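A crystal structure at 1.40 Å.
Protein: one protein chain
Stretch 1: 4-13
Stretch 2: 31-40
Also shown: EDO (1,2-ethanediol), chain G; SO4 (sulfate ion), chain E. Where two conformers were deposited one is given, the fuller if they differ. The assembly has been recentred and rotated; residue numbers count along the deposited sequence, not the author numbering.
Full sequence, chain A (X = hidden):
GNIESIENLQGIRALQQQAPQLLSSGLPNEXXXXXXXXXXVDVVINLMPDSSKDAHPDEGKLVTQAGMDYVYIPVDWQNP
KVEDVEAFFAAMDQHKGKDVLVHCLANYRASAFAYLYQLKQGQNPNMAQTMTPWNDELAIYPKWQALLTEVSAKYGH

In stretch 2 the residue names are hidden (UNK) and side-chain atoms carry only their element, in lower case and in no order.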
# COMPACT_ATOMS: atom_id res chain seq x y z
N GLU A 4 -21.96 -3.51 -2.06
CA GLU A 4 -21.75 -4.94 -2.11
C GLU A 4 -20.35 -5.31 -2.66
O GLU A 4 -19.68 -6.16 -2.08
CB GLU A 4 -22.84 -5.63 -2.93
CG GLU A 4 -22.68 -7.15 -3.03
CD GLU A 4 -23.93 -7.84 -3.55
OE1 GLU A 4 -24.82 -7.15 -4.10
OE2 GLU A 4 -24.02 -9.08 -3.41
N SER A 5 -19.90 -4.69 -3.76
CA SER A 5 -18.56 -5.00 -4.29
C SER A 5 -17.45 -4.64 -3.28
O SER A 5 -16.40 -5.24 -3.31
CB SER A 5 -18.31 -4.28 -5.61
OG SER A 5 -18.39 -2.87 -5.44
N ILE A 6 -17.71 -3.68 -2.40
CA ILE A 6 -16.71 -3.17 -1.43
C ILE A 6 -16.60 -4.01 -0.11
O ILE A 6 -15.52 -4.34 0.45
CB ILE A 6 -17.07 -1.72 -1.11
CG1 ILE A 6 -16.74 -0.85 -2.31
CG2 ILE A 6 -16.36 -1.24 0.10
CD1 ILE A 6 -17.72 0.40 -2.43
N GLU A 7 -17.75 -4.34 0.40
CA GLU A 7 -17.83 -5.39 1.40
C GLU A 7 -17.24 -6.67 0.80
O GLU A 7 -16.74 -7.49 1.54
CB GLU A 7 -19.25 -5.62 1.92
CG GLU A 7 -20.22 -6.20 0.93
CD GLU A 7 -21.61 -6.48 1.52
OE1 GLU A 7 -21.85 -6.13 2.70
OE2 GLU A 7 -22.45 -7.04 0.80
N ASN A 8 -17.24 -6.80 -0.53
CA ASN A 8 -16.67 -7.97 -1.17
C ASN A 8 -15.15 -7.97 -1.16
O ASN A 8 -14.58 -8.97 -1.58
CB ASN A 8 -17.19 -8.19 -2.60
CG ASN A 8 -18.57 -8.89 -2.64
OD1 ASN A 8 -19.13 -9.26 -1.61
ND2 ASN A 8 -19.08 -9.11 -3.84
N LEU A 9 -14.49 -6.94 -0.64
CA LEU A 9 -13.04 -6.93 -0.49
C LEU A 9 -12.56 -7.40 0.89
O LEU A 9 -11.36 -7.45 1.13
CB LEU A 9 -12.52 -5.51 -0.71
CG LEU A 9 -12.89 -4.90 -2.06
CD1 LEU A 9 -12.19 -3.49 -2.19
CD2 LEU A 9 -12.49 -5.77 -3.25
N GLN A 10 -13.48 -7.70 1.81
CA GLN A 10 -13.12 -7.94 3.20
C GLN A 10 -12.47 -9.30 3.46
O GLN A 10 -12.03 -9.53 4.58
CB GLN A 10 -14.36 -7.72 4.10
CG GLN A 10 -14.75 -6.23 4.16
CD GLN A 10 -13.69 -5.33 4.81
OE1 GLN A 10 -13.36 -4.28 4.26
NE2 GLN A 10 -13.11 -5.76 5.92
N GLY A 11 -12.35 -10.14 2.42
CA GLY A 11 -11.59 -11.39 2.49
C GLY A 11 -10.15 -11.22 2.09
O GLY A 11 -9.36 -12.14 2.29
N ILE A 12 -9.74 -10.04 1.61
CA ILE A 12 -8.33 -9.76 1.30
C ILE A 12 -7.54 -9.57 2.60
O ILE A 12 -7.92 -8.84 3.53
CB ILE A 12 -8.18 -8.57 0.38
CG1 ILE A 12 -8.88 -8.89 -0.92
CG2 ILE A 12 -6.73 -8.19 0.14
CD1 ILE A 12 -9.06 -7.68 -1.85
N ARG A 13 -6.44 -10.31 2.66
CA ARG A 13 -5.60 -10.26 3.82
C ARG A 13 -5.22 -8.85 4.24
O ARG A 13 -4.72 -8.08 3.45
CB ARG A 13 -4.27 -11.05 3.56
CG ARG A 13 -3.35 -11.19 4.75
CD ARG A 13 -2.16 -12.05 4.40
NE ARG A 13 -1.31 -12.20 5.55
CZ ARG A 13 -0.23 -12.99 5.55
NH1 ARG A 13 0.11 -13.66 4.46
NH2 ARG A 13 0.52 -13.05 6.64
N UNK A 31 -7.90 -14.49 -7.70
CA UNK A 31 -9.32 -14.17 -7.80
C UNK A 31 -9.66 -12.86 -7.13
O UNK A 31 -10.57 -12.14 -7.58
c UNK A 31 -9.82 -15.85 -6.02
o UNK A 31 -7.73 -17.12 -6.91
n UNK A 31 -8.60 -17.61 -4.79
c UNK A 31 -10.16 -15.35 -7.29
c UNK A 31 -8.64 -16.93 -5.97
N UNK A 32 -8.95 -12.52 -6.08
CA UNK A 32 -9.18 -11.25 -5.36
C UNK A 32 -8.83 -10.03 -6.23
O UNK A 32 -9.40 -8.96 -6.03
o UNK A 32 -7.12 -12.27 -1.81
c UNK A 32 -9.13 -12.17 -3.03
c UNK A 32 -8.47 -11.22 -4.00
c UNK A 32 -8.34 -12.41 -1.80
n UNK A 32 -9.05 -12.82 -0.71
N UNK A 33 -7.93 -10.16 -7.21
CA UNK A 33 -7.70 -9.03 -8.09
C UNK A 33 -8.95 -8.71 -8.90
O UNK A 33 -9.22 -7.55 -9.18
c UNK A 33 -6.51 -9.28 -9.00
c UNK A 33 -2.75 -8.94 -6.94
c UNK A 33 -4.32 -10.26 -8.23
c UNK A 33 -4.80 -8.00 -7.73
c UNK A 33 -3.10 -10.12 -7.51
c UNK A 33 -5.20 -9.19 -8.31
c UNK A 33 -3.57 -7.87 -7.05
N UNK A 34 -9.69 -9.73 -9.31
CA UNK A 34 -10.98 -9.48 -9.97
C UNK A 34 -11.97 -8.77 -9.06
O UNK A 34 -12.73 -7.89 -9.49
c UNK A 34 -11.55 -10.78 -10.52
o UNK A 34 -10.77 -11.19 -11.65
N UNK A 35 -11.98 -9.14 -7.78
CA UNK A 35 -12.88 -8.48 -6.82
C UNK A 35 -12.49 -7.00 -6.68
O UNK A 35 -13.34 -6.11 -6.61
c UNK A 35 -13.22 -10.63 -5.39
c UNK A 35 -12.81 -9.15 -5.43
c UNK A 35 -13.05 -11.11 -3.96
c UNK A 35 -14.67 -10.78 -5.85
N UNK A 36 -11.19 -6.73 -6.65
CA UNK A 36 -10.70 -5.35 -6.61
C UNK A 36 -11.18 -4.55 -7.81
O UNK A 36 -11.67 -3.41 -7.65
c UNK A 36 -8.82 -4.54 -4.09
c UNK A 36 -7.21 -6.25 -5.21
c UNK A 36 -8.68 -5.73 -5.13
c UNK A 36 -9.16 -5.32 -6.53
N UNK A 37 -11.07 -5.10 -8.99
CA UNK A 37 -11.56 -4.41 -10.18
C UNK A 37 -13.06 -4.11 -10.05
O UNK A 37 -13.52 -3.02 -10.37
c UNK A 37 -11.18 -3.29 -13.09
n UNK A 37 -10.94 -1.48 -14.79
c UNK A 37 -11.30 -5.22 -11.45
c UNK A 37 -11.78 -2.64 -14.33
c UNK A 37 -11.87 -4.60 -12.76
N UNK A 38 -13.82 -5.11 -9.64
CA UNK A 38 -15.27 -4.97 -9.54
C UNK A 38 -15.67 -3.92 -8.53
O UNK A 38 -16.73 -3.30 -8.69
c UNK A 38 -15.86 -7.29 -10.40
n UNK A 38 -16.32 -9.17 -8.87
c UNK A 38 -15.89 -6.33 -9.21
c UNK A 38 -15.87 -8.80 -10.06
o UNK A 38 -15.48 -9.62 -10.91
N UNK A 39 -14.85 -3.70 -7.51
CA UNK A 39 -15.09 -2.64 -6.50
C UNK A 39 -14.71 -1.25 -6.99
O UNK A 39 -14.96 -0.27 -6.31
c UNK A 39 -14.34 -2.94 -5.21
N UNK A 40 -14.06 -1.17 -8.15
CA UNK A 40 -13.68 0.12 -8.69
C UNK A 40 -12.21 0.51 -8.54
O UNK A 40 -11.84 1.64 -8.87
C1 EDO G . -1.73 -14.46 -0.19
O1 EDO G . -2.59 -14.25 -1.10
C2 EDO G . -2.33 -14.15 1.19
O2 EDO G . -1.35 -14.44 2.17
S SO4 E . 0.27 -11.01 10.39
O1 SO4 E . -1.14 -10.65 10.60
O2 SO4 E . 0.88 -11.68 11.55
O3 SO4 E . 0.37 -11.85 9.22
O4 SO4 E . 0.88 -9.74 10.19
O HOH W 1 -15.76 -6.77 -5.49
O HOH W 2 -17.70 -8.29 -6.43
O HOH W 3 -5.53 -11.96 0.44

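Position 31 carries three side-chain carbons, the third bearing one oxygen and one nitrogen, an amide on a two-carbon stem. It is Gln31, out of reach of stretch 1 and exposed, where a polar group costs nothing.

Position 32 has the same atoms, but here the amide meets stretch 1: its carbon lies near Ile12, its nitrogen near the carbonyl of Gly11. This is Gln32. Its NE2 donates a weak hydrogen bond to Gly11 O at 3.1 Å, bent to 121°, while CD packs 3.7 Å from Ile12 CG1. On its other arm, OE1 accepts from a water, 2.8 Å away, that in turn accepts from Arg13 N at 2.9 Å. An amide suits the place because it offers donor and acceptor together.

Position 33 shows one carbon and then a six-carbon ring with no heteroatom: Phe33. Its CA-to-CB bond points away from stretch 1, and the ring is buried, as befits an apolar group.

At position 34 one carbon carries one oxygen, out of reach of stretch 1, which marks Ser34. A small polar side chain is at ease at this partly exposed place.

Position 35 has four carbons forked at the second, lying by Asn8 and Leu9. It is Leu35; its CD1 lies 3.5 Å from Asn8 O, and its CB is 4.0 Å from Leu9 CD2. Its CA-to-CB bond points toward stretch 1, so an apolar, branched side chain can pack against Leu9.

Position 36 repeats the four-carbon fork, beside Leu9 and Ile12; the branch is at the second carbon, not the first, which excludes isoleucine: Leu36. Its CB starts sideways, but the end comes nearer, placing CG 3.8 Å from Ile12 CD1 and CD2 4.0 Å from Leu9 CD2. The branched end thus fills space beside two apolar residues.

Position 37 is a row of four carbons ending in nitrogen, Lys37. Its CA-to-CB bond points away from stretch 1, and the residue is exposed, as suits a charged group; its amine is hydrogen-bonded elsewhere in the structure.

Position 38 again has three carbons ending in an amide, linked to Asn8 through a shared water, so it is Gln38. Its NE2 donates to that water at 2.9 Å, which also accepts from Asn8 ND2 at 3.0 Å; an exposed amide suits this reach.

Position 39 has a single side-chain carbon, near Leu9 and Ile6: Ala39. The small methyl allows close approach, CB lying 3.7 Å from Leu9 CD1, with Ser5 OG 3.5 Å from Ala39 CA.

Position 40 has no side-chain atom. Gly40 has phi 103° and closes the helix in a Schellman motif; a CB would jam against the preceding carbonyl oxygen.

The contact is chiefly apolar: Leu9 packs among Leu35, Leu36 and Ala39, and Ile12 against Leu36. Polar links supplement it, including a water that donates to Ser5 O and Leu35 O, each at 2.7 Å.

Stretch 2 31-40: QQFSLLKQAG
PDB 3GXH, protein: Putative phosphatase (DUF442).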